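Local coordinates for protein phytase (Citrobacter braakii, PDB 3ZHC) that is a phytase belonging to branch 2 of the histidine phosphatase superfamily, whose fold sets a mixed-sheet domain beside a mainly helical one, at residues Q161-A170 against D276-V284; T210-E218 against L228-S236. The protein carries 2 engineered substitutions. All coordinates share one frame; numbering follows the deposited sequence.

In the fold
Both contacts lie in the helix-rich part of this histidine phosphatase fold, on the same side of the chain's centre, with their own centres about 17 Å apart. Each is partly buried. Interaction 1 packs helix 159-169 on the junction of helices 260-280 and 282-301, with branched aliphatic side chains inside and a salt-bridge network at one end. Interaction 2 lies farther out and relies more on backbone amides at the start of helix 231-247, which bond to a carbonyl and to a serine hydroxyl oxygen. The two meet at Leu228, which packs against Leu277 and Leu278. Strand 225-227, which leads into interaction 2, rests Val226 on interaction 1, and a disulfide ties engineered Cys163 to Cys221 of neighbouring strand 220-222.

Interaction 1 of 2, residues Q161-A170 against D276-V284; sequences QVCNAILERA and DLLQRTPEV. Engineered in segment 161-170: Cys163 (natural residue Lys). Unlike the reference sequence in segment 161-170: Gln161 (reference Lys).
Ile166 lies across the end of helix 260-280, its CG1 3.5 Å from the backbone Leu277 O and its CG2 3.7 Å from Leu277 CB. The side chains of Thr281 and Ile166 cross at about a right angle, bringing Thr281 CG2 against Ile166 CG1. Farther along, Val162 and Val284 also cross nearly perpendicularly and press closely together, CG1 to CG2 3.3 Å. Val226 of strand 225-227 touches Val162, Ile166 and Val284, closing this apolar layer. The contact is a helix-helix crossing in the helical part of the fold: the short axes of 161-169 and 276-280 run at 136°, and a wider pi-type turn spans 276-280 before the next helix, 282-301, begins at Pro282. Thr281 sits at that junction, its OG1 donating to Leu277 O at 2.6 Å. Arg169 reaches over it, its chain bent at chi3 (73°). Its guanidinium forms an end-on salt bridge with Asp276, NH1 and NH2 each 2.9 Å from OD1, with the two planes 74° apart; both nitrogens come from the same face of the carboxylate. NH1 also gives a weak bond to Thr281 OG1, 3.3 Å away. Arg280 extends the bridge into a three-residue network through weak bonds to OD1, while its NH1 is held by Ser332. Glu283, bent at chi2, folds its carboxylate along Ala165, placing OE1 3.4 Å from the CB methyl.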
ATOM      1  N   GLN B 161       9.048  25.322  12.372  1.00 20.99           N
ATOM      2  CA  GLN B 161       8.776  23.987  12.957  1.00 20.78           C
ATOM      3  C   GLN B 161       7.868  23.140  12.034  1.00 20.42           C
ATOM      4  O   GLN B 161       8.167  21.977  11.751  1.00 20.39           O
ATOM      5  CB  GLN B 161       8.161  24.148  14.350  1.00 20.86           C
ATOM      6  CG  GLN B 161       7.776  22.858  15.092  1.00 20.96           C
ATOM      7  CD  GLN B 161       7.405  23.132  16.550  1.00 21.25           C
ATOM      8  OE1 GLN B 161       8.271  23.482  17.370  1.00 21.84           O
ATOM      9  NE2 GLN B 161       6.134  22.968  16.880  1.00 20.52           N
ATOM     10  N   VAL B 162       6.782  23.748  11.569  1.00 20.09           N
ATOM     11  CA  VAL B 162       5.808  23.078  10.678  1.00 19.92           C
ATOM     12  C   VAL B 162       6.410  22.711   9.300  1.00 19.81           C
ATOM     13  O   VAL B 162       6.268  21.564   8.867  1.00 19.58           O
ATOM     14  CB  VAL B 162       4.508  23.928  10.540  1.00 19.96           C
ATOM     15  CG1 VAL B 162       3.617  23.421   9.459  1.00 20.08           C
ATOM     16  CG2 VAL B 162       3.757  23.951  11.897  1.00 19.88           C
ATOM     17  N   CYS B 163       7.080  23.676   8.630  1.00 19.71           N
ATOM     18  CA  CYS B 163       7.729  23.401   7.295  1.00 19.77           C
ATOM     19  C   CYS B 163       8.759  22.321   7.407  1.00 19.46           C
ATOM     20  O   CYS B 163       8.739  21.377   6.634  1.00 19.40           O
ATOM     21  CB  CYS B 163       8.365  24.671   6.625  1.00 19.78           C
ATOM     22  SG  CYS B 163       7.492  25.307   5.100  1.00 21.06           S
ATOM     23  N   ASN B 164       9.660  22.466   8.384  1.00 19.23           N
ATOM     24  CA  ASN B 164      10.703  21.466   8.619  1.00 18.97           C
ATOM     25  C   ASN B 164      10.141  20.078   8.959  1.00 18.54           C
ATOM     26  O   ASN B 164      10.678  19.086   8.509  1.00 18.44           O
ATOM     27  CB  ASN B 164      11.670  21.936   9.698  1.00 19.10           C
ATOM     28  CG  ASN B 164      12.579  23.067   9.227  1.00 19.44           C
ATOM     29  OD1 ASN B 164      13.220  22.966   8.188  1.00 20.85           O
ATOM     30  ND2 ASN B 164      12.648  24.129   9.994  1.00 19.69           N
ATOM     31  N   ALA B 165       9.058  20.034   9.746  1.00 18.16           N
ATOM     32  CA  ALA B 165       8.391  18.772  10.106  1.00 17.91           C
ATOM     33  C   ALA B 165       7.824  18.068   8.859  1.00 17.69           C
ATOM     34  O   ALA B 165       7.986  16.852   8.690  1.00 17.52           O
ATOM     35  CB  ALA B 165       7.295  19.015  11.130  1.00 17.85           C
ATOM     36  N   ILE B 166       7.174  18.839   7.993  1.00 17.60           N
ATOM     37  CA  ILE B 166       6.659  18.311   6.711  1.00 17.58           C
ATOM     38  C   ILE B 166       7.840  17.907   5.825  1.00 17.80           C
ATOM     39  O   ILE B 166       7.801  16.863   5.187  1.00 17.42           O
ATOM     40  CB  ILE B 166       5.782  19.323   5.960  1.00 17.50           C
ATOM     41  CG1 ILE B 166       4.561  19.726   6.781  1.00 17.38           C
ATOM     42  CG2 ILE B 166       5.308  18.735   4.581  1.00 17.32           C
ATOM     43  CD1 ILE B 166       3.986  21.048   6.358  1.00 17.29           C
ATOM     44  N   LEU B 167       8.890  18.744   5.808  1.00 18.32           N
ATOM     45  CA  LEU B 167      10.096  18.475   5.000  1.00 18.85           C
ATOM     46  C   LEU B 167      10.731  17.121   5.368  1.00 19.22           C
ATOM     47  O   LEU B 167      11.058  16.328   4.480  1.00 19.09           O
ATOM     48  CB  LEU B 167      11.157  19.591   5.156  1.00 18.92           C
ATOM     49  CG  LEU B 167      11.960  20.034   3.916  1.00 19.33           C
ATOM     50  CD1 LEU B 167      13.342  20.603   4.345  1.00 19.18           C
ATOM     51  CD2 LEU B 167      12.138  18.934   2.892  1.00 19.47           C
ATOM     52  N   GLU B 168      10.889  16.866   6.689  1.00 19.77           N
ATOM     53  CA  GLU B 168      11.495  15.592   7.181  1.00 20.29           C
ATOM     54  C   GLU B 168      10.597  14.385   6.939  1.00 20.38           C
ATOM     55  O   GLU B 168      11.100  13.254   6.812  1.00 20.47           O
ATOM     56  CB  GLU B 168      11.919  15.689   8.671  1.00 20.53           C
ATOM     57  CG  GLU B 168      13.085  16.720   8.939  1.00 21.67           C
ATOM     58  CD  GLU B 168      14.340  16.464   8.070  1.00 23.15           C
ATOM     59  OE1 GLU B 168      14.770  15.295   7.975  1.00 24.06           O
ATOM     60  OE2 GLU B 168      14.885  17.443   7.482  1.00 24.36           O
ATOM     61  N   ARG B 169       9.278  14.600   6.872  1.00 20.62           N
ATOM     62  CA  ARG B 169       8.355  13.512   6.454  1.00 20.80           C
ATOM     63  C   ARG B 169       8.528  13.186   4.970  1.00 21.16           C
ATOM     64  O   ARG B 169       8.250  12.066   4.555  1.00 21.27           O
ATOM     65  CB  ARG B 169       6.910  13.841   6.745  1.00 20.66           C
ATOM     66  CG  ARG B 169       6.551  13.735   8.216  1.00 20.32           C
ATOM     67  CD  ARG B 169       5.105  13.644   8.369  1.00 19.87           C
ATOM     68  NE  ARG B 169       4.618  12.319   7.947  1.00 19.53           N
ATOM     69  CZ  ARG B 169       3.395  12.048   7.466  1.00 18.85           C
ATOM     70  NH1 ARG B 169       2.465  13.010   7.302  1.00 19.23           N
ATOM     71  NH2 ARG B 169       3.100  10.803   7.134  1.00 18.11           N
ATOM     72  N   ALA B 170       8.986  14.177   4.188  1.00 21.58           N
ATOM     73  CA  ALA B 170       9.315  13.997   2.772  1.00 21.93           C
ATOM     74  C   ALA B 170      10.781  13.502   2.537  1.00 22.27           C
ATOM     75  O   ALA B 170      11.237  13.460   1.385  1.00 22.36           O
ATOM     76  CB  ALA B 170       9.064  15.295   2.007  1.00 21.79           C
ATOM     77  N   ASP B 276      -1.145  13.801   2.740  1.00 12.63           N
ATOM     78  CA  ASP B 276      -0.355  13.234   3.811  1.00 12.73           C
ATOM     79  C   ASP B 276       0.624  14.304   4.368  1.00 12.72           C
ATOM     80  O   ASP B 276       0.662  14.563   5.577  1.00 12.44           O
ATOM     81  CB  ASP B 276       0.392  12.007   3.324  1.00 12.77           C
ATOM     82  CG  ASP B 276       1.031  11.210   4.456  1.00 13.21           C
ATOM     83  OD1 ASP B 276       0.699  11.424   5.650  1.00 12.93           O
ATOM     84  OD2 ASP B 276       1.874  10.352   4.135  1.00 13.85           O
ATOM     85  N   LEU B 277       1.395  14.916   3.462  1.00 12.78           N
ATOM     86  CA  LEU B 277       2.336  15.972   3.826  1.00 12.81           C
ATOM     87  C   LEU B 277       1.647  17.219   4.404  1.00 12.95           C
ATOM     88  O   LEU B 277       1.998  17.678   5.491  1.00 12.98           O
ATOM     89  CB  LEU B 277       3.189  16.393   2.611  1.00 12.74           C
ATOM     90  CG  LEU B 277       4.192  15.392   2.071  1.00 12.82           C
ATOM     91  CD1 LEU B 277       4.943  16.012   0.913  1.00 12.96           C
ATOM     92  CD2 LEU B 277       5.188  14.908   3.175  1.00 12.48           C
ATOM     93  N   LEU B 278       0.673  17.757   3.686  1.00 13.08           N
ATOM     94  CA  LEU B 278       0.061  19.059   4.078  1.00 13.33           C
ATOM     95  C   LEU B 278      -1.023  19.000   5.151  1.00 13.51           C
ATOM     96  O   LEU B 278      -1.252  20.011   5.825  1.00 13.45           O
ATOM     97  CB  LEU B 278      -0.481  19.804   2.828  1.00 13.27           C
ATOM     98  CG  LEU B 278       0.547  20.191   1.748  1.00 13.24           C
ATOM     99  CD1 LEU B 278      -0.165  20.959   0.607  1.00 12.58           C
ATOM    100  CD2 LEU B 278       1.742  21.014   2.298  1.00 12.59           C
ATOM    101  N   GLN B 279      -1.683  17.842   5.319  1.00 13.73           N
ATOM    102  CA  GLN B 279      -2.814  17.717   6.283  1.00 13.88           C
ATOM    103  C   GLN B 279      -2.672  16.656   7.375  1.00 14.16           C
ATOM    104  O   GLN B 279      -3.312  16.793   8.430  1.00 14.01           O
ATOM    105  CB  GLN B 279      -4.113  17.467   5.510  1.00 14.02           C
ATOM    106  CG  GLN B 279      -4.444  18.556   4.430  1.00 13.99           C
ATOM    107  CD  GLN B 279      -4.804  19.931   5.017  1.00 14.54           C
ATOM    108  OE1 GLN B 279      -4.974  20.093   6.243  1.00 14.63           O
ATOM    109  NE2 GLN B 279      -4.927  20.933   4.139  1.00 14.65           N
ATOM    110  N   ARG B 280      -1.861  15.604   7.149  1.00 14.39           N
ATOM    111  CA  ARG B 280      -1.675  14.546   8.180  1.00 14.65           C
ATOM    112  C   ARG B 280      -0.399  14.724   9.060  1.00 14.45           C
ATOM    113  O   ARG B 280      -0.317  14.135  10.140  1.00 14.79           O
ATOM    114  CB  ARG B 280      -1.677  13.154   7.561  1.00 14.86           C
ATOM    115  CG  ARG B 280      -2.893  12.836   6.658  1.00 15.73           C
ATOM    116  CD  ARG B 280      -3.231  11.309   6.607  1.00 17.22           C
ATOM    117  NE  ARG B 280      -2.022  10.503   6.742  1.00 18.86           N
ATOM    118  CZ  ARG B 280      -1.670   9.737   7.788  1.00 19.66           C
ATOM    119  NH1 ARG B 280      -2.449   9.581   8.883  1.00 20.25           N
ATOM    120  NH2 ARG B 280      -0.507   9.094   7.729  1.00 20.32           N
ATOM    121  N   THR B 281       0.569  15.523   8.600  1.00 14.07           N
ATOM    122  CA  THR B 281       1.769  15.834   9.377  1.00 13.76           C
ATOM    123  C   THR B 281       1.320  16.377  10.734  1.00 13.66           C
ATOM    124  O   THR B 281       0.708  17.432  10.779  1.00 13.68           O
ATOM    125  CB  THR B 281       2.666  16.849   8.643  1.00 13.76           C
ATOM    126  OG1 THR B 281       3.073  16.288   7.395  1.00 13.51           O
ATOM    127  CG2 THR B 281       3.927  17.224   9.489  1.00 13.35           C
ATOM    128  N   PRO B 282       1.615  15.637  11.853  1.00 13.57           N
ATOM    129  CA  PRO B 282       1.099  15.988  13.209  1.00 13.39           C
ATOM    130  C   PRO B 282       1.166  17.454  13.584  1.00 13.30           C
ATOM    131  O   PRO B 282       0.228  17.962  14.156  1.00 13.34           O
ATOM    132  CB  PRO B 282       1.992  15.157  14.138  1.00 13.37           C
ATOM    133  CG  PRO B 282       2.269  13.943  13.357  1.00 13.45           C
ATOM    134  CD  PRO B 282       2.448  14.410  11.922  1.00 13.53           C
ATOM    135  N   GLU B 283       2.272  18.124  13.245  1.00 13.27           N
ATOM    136  CA  GLU B 283       2.458  19.549  13.579  1.00 13.26           C
ATOM    137  C   GLU B 283       1.381  20.449  12.942  1.00 13.31           C
ATOM    138  O   GLU B 283       1.075  21.503  13.491  1.00 13.33           O
ATOM    139  CB  GLU B 283       3.864  20.048  13.217  1.00 13.24           C
ATOM    140  CG  GLU B 283       4.977  19.566  14.175  1.00 13.32           C
ATOM    141  CD  GLU B 283       5.442  18.126  13.952  1.00 13.13           C
ATOM    142  OE1 GLU B 283       4.946  17.423  13.039  1.00 12.15           O
ATOM    143  OE2 GLU B 283       6.324  17.706  14.707  1.00 14.05           O
ATOM    144  N   VAL B 284       0.825  20.013  11.789  1.00 13.31           N
ATOM    145  CA  VAL B 284      -0.319  20.678  11.142  1.00 13.17           C
ATOM    146  C   VAL B 284      -1.660  20.079  11.636  1.00 13.04           C
ATOM    147  O   VAL B 284      -2.537  20.827  12.070  1.00 12.99           O
ATOM    148  CB  VAL B 284      -0.220  20.603   9.600  1.00 13.26           C
ATOM    149  CG1 VAL B 284      -1.548  21.039   8.915  1.00 12.93           C
ATOM    150  CG2 VAL B 284       0.932  21.465   9.117  1.00 13.26           C
TER

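Interaction 2 of 2, residues T210-E218 against L228-S236; sequences TLPEALPSE and LPGAWSLSS. With FMT (formic acid), chain N.
Trp232 meets Ser217 at the edge of its indole: Ser217 CB lies in the ring plane, 3.7 Å from Trp232 CD1. Around the same ring, Phe185 and Tyr181 pack edge-to-face and Tyr177 meets it with planes at about 40°, while the indole NE1 is bonded to Thr178 OG1. A formic acid molecule, probably from the crystallisation liquor, lies nearby; Ser217 N donates to its O2 at 3.1 Å, and Thr178 OG1 holds it too.

Ser217 OG, turned anti to its own carbonyl carbon (chi1 -60°), points at the start of helix 231-247 and takes the amide of Trp232 in a nearly straight bond (3.0 Å between N and OG, 172° at the hydrogen). Next to it, Ala231 N donates to Leu215 O at 2.7 Å. Gly230, at the N-cap position, has a positive phi; its backbone angles by themselves call for glycine, and a CB here would clash with Ser217 OG and Pro216 O. Ala231 CB packs against Leu211 O and Leu215 O and, more loosely, against Leu211 CB; beyond it the contact is apolar. Leu234 CD2 reaches Leu215 CD1 at 3.6 Å, the two side chains running obliquely, and crosses Leu211 at about a right angle. At the other end, Leu228 CD1 lies 3.4 Å from Glu218 C, beside a weak bond from Glu218 N to Pro229 O.

Amides of a first helical turn have no carbonyl four residues back inside their own helix; here two of them are satisfied by acceptors from 215-217, whose partial negative charges would also suit the positive end of the helix dipole.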
ATOM      1  N   THR B 210       9.159  16.138 -18.248  1.00 27.49           N
ATOM      2  CA  THR B 210       8.417  15.698 -17.035  1.00 26.67           C
ATOM      3  C   THR B 210       7.807  16.865 -16.250  1.00 25.87           C
ATOM      4  O   THR B 210       8.274  18.002 -16.335  1.00 25.66           O
ATOM      5  CB  THR B 210       9.308  14.848 -16.091  1.00 26.63           C
ATOM      6  OG1 THR B 210      10.372  15.648 -15.585  1.00 26.52           O
ATOM      7  CG2 THR B 210       9.873  13.625 -16.816  1.00 26.47           C
ATOM      8  N   LEU B 211       6.749  16.561 -15.498  1.00 25.03           N
ATOM      9  CA  LEU B 211       6.032  17.575 -14.688  1.00 24.41           C
ATOM     10  C   LEU B 211       6.869  18.146 -13.549  1.00 23.97           C
ATOM     11  O   LEU B 211       6.877  19.363 -13.367  1.00 23.74           O
ATOM     12  CB  LEU B 211       4.678  17.034 -14.134  1.00 24.33           C
ATOM     13  CG  LEU B 211       3.445  17.339 -14.980  1.00 24.13           C
ATOM     14  CD1 LEU B 211       2.237  16.497 -14.558  1.00 23.44           C
ATOM     15  CD2 LEU B 211       3.132  18.827 -14.885  1.00 23.62           C
ATOM     16  N   PRO B 212       7.565  17.274 -12.774  1.00 23.58           N
ATOM     17  CA  PRO B 212       8.391  17.806 -11.688  1.00 23.51           C
ATOM     18  C   PRO B 212       9.543  18.720 -12.174  1.00 23.40           C
ATOM     19  O   PRO B 212       9.846  19.691 -11.520  1.00 23.42           O
ATOM     20  CB  PRO B 212       8.924  16.532 -10.992  1.00 23.46           C
ATOM     21  CG  PRO B 212       8.015  15.462 -11.415  1.00 23.48           C
ATOM     22  CD  PRO B 212       7.607  15.802 -12.792  1.00 23.52           C
ATOM     23  N   GLU B 213      10.143  18.394 -13.320  1.00 23.38           N
ATOM     24  CA  GLU B 213      11.225  19.208 -13.906  1.00 23.40           C
ATOM     25  C   GLU B 213      10.656  20.521 -14.474  1.00 22.89           C
ATOM     26  O   GLU B 213      11.272  21.566 -14.330  1.00 22.91           O
ATOM     27  CB  GLU B 213      11.999  18.406 -14.985  1.00 23.64           C
ATOM     28  CG  GLU B 213      13.412  18.992 -15.373  1.00 24.96           C
ATOM     29  CD  GLU B 213      14.541  18.749 -14.301  1.00 26.70           C
ATOM     30  OE1 GLU B 213      14.344  17.955 -13.343  1.00 27.38           O
ATOM     31  OE2 GLU B 213      15.635  19.370 -14.444  1.00 28.26           O
ATOM     32  N   ALA B 214       9.476  20.451 -15.108  1.00 22.37           N
ATOM     33  CA  ALA B 214       8.787  21.641 -15.646  1.00 21.93           C
ATOM     34  C   ALA B 214       8.247  22.548 -14.540  1.00 21.61           C
ATOM     35  O   ALA B 214       8.296  23.759 -14.668  1.00 21.40           O
ATOM     36  CB  ALA B 214       7.645  21.230 -16.575  1.00 21.90           C
ATOM     37  N   LEU B 215       7.722  21.936 -13.463  1.00 21.23           N
ATOM     38  CA  LEU B 215       7.152  22.656 -12.304  1.00 21.00           C
ATOM     39  C   LEU B 215       7.764  22.129 -10.984  1.00 20.83           C
ATOM     40  O   LEU B 215       7.132  21.331 -10.277  1.00 20.64           O
ATOM     41  CB  LEU B 215       5.634  22.514 -12.291  1.00 20.93           C
ATOM     42  CG  LEU B 215       4.862  23.181 -13.437  1.00 20.95           C
ATOM     43  CD1 LEU B 215       3.449  22.604 -13.552  1.00 20.77           C
ATOM     44  CD2 LEU B 215       4.819  24.674 -13.254  1.00 20.79           C
ATOM     45  N   PRO B 216       9.010  22.570 -10.650  1.00 20.76           N
ATOM     46  CA  PRO B 216       9.642  22.119  -9.377  1.00 20.66           C
ATOM     47  C   PRO B 216       8.840  22.554  -8.140  1.00 20.41           C
ATOM     48  O   PRO B 216       8.320  23.661  -8.097  1.00 20.41           O
ATOM     49  CB  PRO B 216      11.032  22.761  -9.418  1.00 20.63           C
ATOM     50  CG  PRO B 216      10.920  23.855 -10.412  1.00 20.91           C
ATOM     51  CD  PRO B 216       9.918  23.446 -11.418  1.00 20.76           C
ATOM     52  N   SER B 217       8.756  21.662  -7.159  1.00 20.26           N
ATOM     53  CA  SER B 217       7.946  21.879  -5.965  1.00 20.09           C
ATOM     54  C   SER B 217       8.789  22.213  -4.751  1.00 20.03           C
ATOM     55  O   SER B 217       9.847  21.628  -4.534  1.00 19.99           O
ATOM     56  CB  SER B 217       7.103  20.643  -5.669  1.00 20.00           C
ATOM     57  OG  SER B 217       6.234  20.339  -6.750  1.00 19.60           O
ATOM     58  N   GLU B 218       8.302  23.157  -3.965  1.00 20.01           N
ATOM     59  CA  GLU B 218       8.960  23.561  -2.751  1.00 20.15           C
ATOM     60  C   GLU B 218       7.897  24.010  -1.732  1.00 19.81           C
ATOM     61  O   GLU B 218       6.915  24.656  -2.103  1.00 19.65           O
ATOM     62  CB  GLU B 218       9.957  24.676  -3.051  1.00 20.37           C
ATOM     63  CG  GLU B 218      10.927  24.928  -1.925  1.00 21.52           C
ATOM     64  CD  GLU B 218      11.993  25.954  -2.278  1.00 23.25           C
ATOM     65  OE1 GLU B 218      12.687  25.768  -3.315  1.00 23.74           O
ATOM     66  OE2 GLU B 218      12.129  26.959  -1.515  1.00 24.86           O
ATOM     67  N   LEU B 228       2.401  23.122  -0.906  1.00 16.34           N
ATOM     68  CA  LEU B 228       3.517  22.580  -1.680  1.00 16.04           C
ATOM     69  C   LEU B 228       3.229  22.833  -3.171  1.00 15.87           C
ATOM     70  O   LEU B 228       2.828  21.895  -3.917  1.00 15.99           O
ATOM     71  CB  LEU B 228       3.705  21.099  -1.358  1.00 15.91           C
ATOM     72  CG  LEU B 228       4.849  20.346  -2.035  1.00 15.66           C
ATOM     73  CD1 LEU B 228       6.204  21.054  -1.836  1.00 15.10           C
ATOM     74  CD2 LEU B 228       4.881  18.920  -1.508  1.00 14.89           C
ATOM     75  N   PRO B 229       3.418  24.094  -3.625  1.00 15.55           N
ATOM     76  CA  PRO B 229       3.127  24.427  -5.023  1.00 15.31           C
ATOM     77  C   PRO B 229       4.170  23.892  -5.988  1.00 15.08           C
ATOM     78  O   PRO B 229       5.328  23.788  -5.629  1.00 15.14           O
ATOM     79  CB  PRO B 229       3.153  25.960  -5.027  1.00 15.32           C
ATOM     80  CG  PRO B 229       3.290  26.374  -3.606  1.00 15.52           C
ATOM     81  CD  PRO B 229       3.930  25.281  -2.917  1.00 15.64           C
ATOM     82  N   GLY B 230       3.735  23.577  -7.205  1.00 14.73           N
ATOM     83  CA  GLY B 230       4.582  22.971  -8.250  1.00 14.47           C
ATOM     84  C   GLY B 230       3.871  21.750  -8.792  1.00 14.10           C
ATOM     85  O   GLY B 230       2.645  21.638  -8.676  1.00 14.33           O
ATOM     86  N   ALA B 231       4.623  20.833  -9.374  1.00 13.56           N
ATOM     87  CA  ALA B 231       4.042  19.593  -9.915  1.00 13.19           C
ATOM     88  C   ALA B 231       3.258  18.810  -8.848  1.00 12.94           C
ATOM     89  O   ALA B 231       2.282  18.159  -9.175  1.00 12.89           O
ATOM     90  CB  ALA B 231       5.100  18.728 -10.527  1.00 12.98           C
ATOM     91  N   TRP B 232       3.692  18.891  -7.584  1.00 12.68           N
ATOM     92  CA  TRP B 232       2.970  18.230  -6.461  1.00 12.52           C
ATOM     93  C   TRP B 232       1.518  18.747  -6.240  1.00 12.23           C
ATOM     94  O   TRP B 232       0.577  17.944  -6.271  1.00 12.45           O
ATOM     95  CB  TRP B 232       3.809  18.272  -5.154  1.00 12.54           C
ATOM     96  CG  TRP B 232       4.735  17.139  -5.103  1.00 12.69           C
ATOM     97  CD1 TRP B 232       6.069  17.151  -5.335  1.00 12.86           C
ATOM     98  CD2 TRP B 232       4.384  15.794  -4.823  1.00 13.02           C
ATOM     99  NE1 TRP B 232       6.584  15.878  -5.206  1.00 13.31           N
ATOM    100  CE2 TRP B 232       5.563  15.027  -4.891  1.00 13.15           C
ATOM    101  CE3 TRP B 232       3.180  15.155  -4.516  1.00 13.04           C
ATOM    102  CZ2 TRP B 232       5.575  13.642  -4.657  1.00 13.35           C
ATOM    103  CZ3 TRP B 232       3.195  13.774  -4.283  1.00 13.50           C
ATOM    104  CH2 TRP B 232       4.383  13.041  -4.357  1.00 13.27           C
ATOM    105  N   SER B 233       1.340  20.049  -6.027  1.00 11.91           N
ATOM    106  CA  SER B 233      -0.034  20.623  -5.864  1.00 11.66           C
ATOM    107  C   SER B 233      -0.901  20.405  -7.107  1.00 11.45           C
ATOM    108  O   SER B 233      -2.056  20.002  -6.987  1.00 11.55           O
ATOM    109  CB  SER B 233       0.015  22.114  -5.521  1.00 11.65           C
ATOM    110  OG  SER B 233      -1.289  22.701  -5.573  1.00 11.78           O
ATOM    111  N   LEU B 234      -0.336  20.671  -8.288  1.00 11.11           N
ATOM    112  CA  LEU B 234      -1.056  20.489  -9.554  1.00 10.90           C
ATOM    113  C   LEU B 234      -1.556  19.048  -9.691  1.00 10.80           C
ATOM    114  O   LEU B 234      -2.743  18.818  -9.918  1.00 10.71           O
ATOM    115  CB  LEU B 234      -0.169  20.867 -10.766  1.00 10.75           C
ATOM    116  CG  LEU B 234      -0.792  20.751 -12.188  1.00 10.50           C
ATOM    117  CD1 LEU B 234      -2.019  21.626 -12.308  1.00  9.95           C
ATOM    118  CD2 LEU B 234       0.248  21.077 -13.303  1.00  9.68           C
ATOM    119  N   SER B 235      -0.637  18.090  -9.542  1.00 10.90           N
ATOM    120  CA  SER B 235      -0.965  16.646  -9.646  1.00 10.93           C
ATOM    121  C   SER B 235      -2.042  16.205  -8.666  1.00 10.88           C
ATOM    122  O   SER B 235      -2.884  15.391  -9.014  1.00 10.88           O
ATOM    123  CB  SER B 235       0.278  15.824  -9.447  1.00 11.06           C
ATOM    124  OG  SER B 235       1.206  16.116 -10.495  1.00 11.93           O
ATOM    125  N   SER B 236      -1.999  16.759  -7.439  1.00 10.88           N
ATOM    126  CA  SER B 236      -3.010  16.501  -6.420  1.00 10.79           C
ATOM    127  C   SER B 236      -4.376  16.961  -6.914  1.00 10.74           C
ATOM    128  O   SER B 236      -5.383  16.248  -6.750  1.00 10.84           O
ATOM    129  CB  SER B 236      -2.648  17.209  -5.107  1.00 10.84           C
ATOM    130  OG  SER B 236      -3.541  16.867  -4.060  1.00 10.75           O
TER
HETATM  131  C   FMT N1412      10.691  18.433  -6.911  1.00 24.39           C
HETATM  132  O1  FMT N1412       9.757  17.951  -7.543  1.00 24.24           O
HETATM  133  O2  FMT N1412      11.068  19.580  -7.107  1.00 24.53           O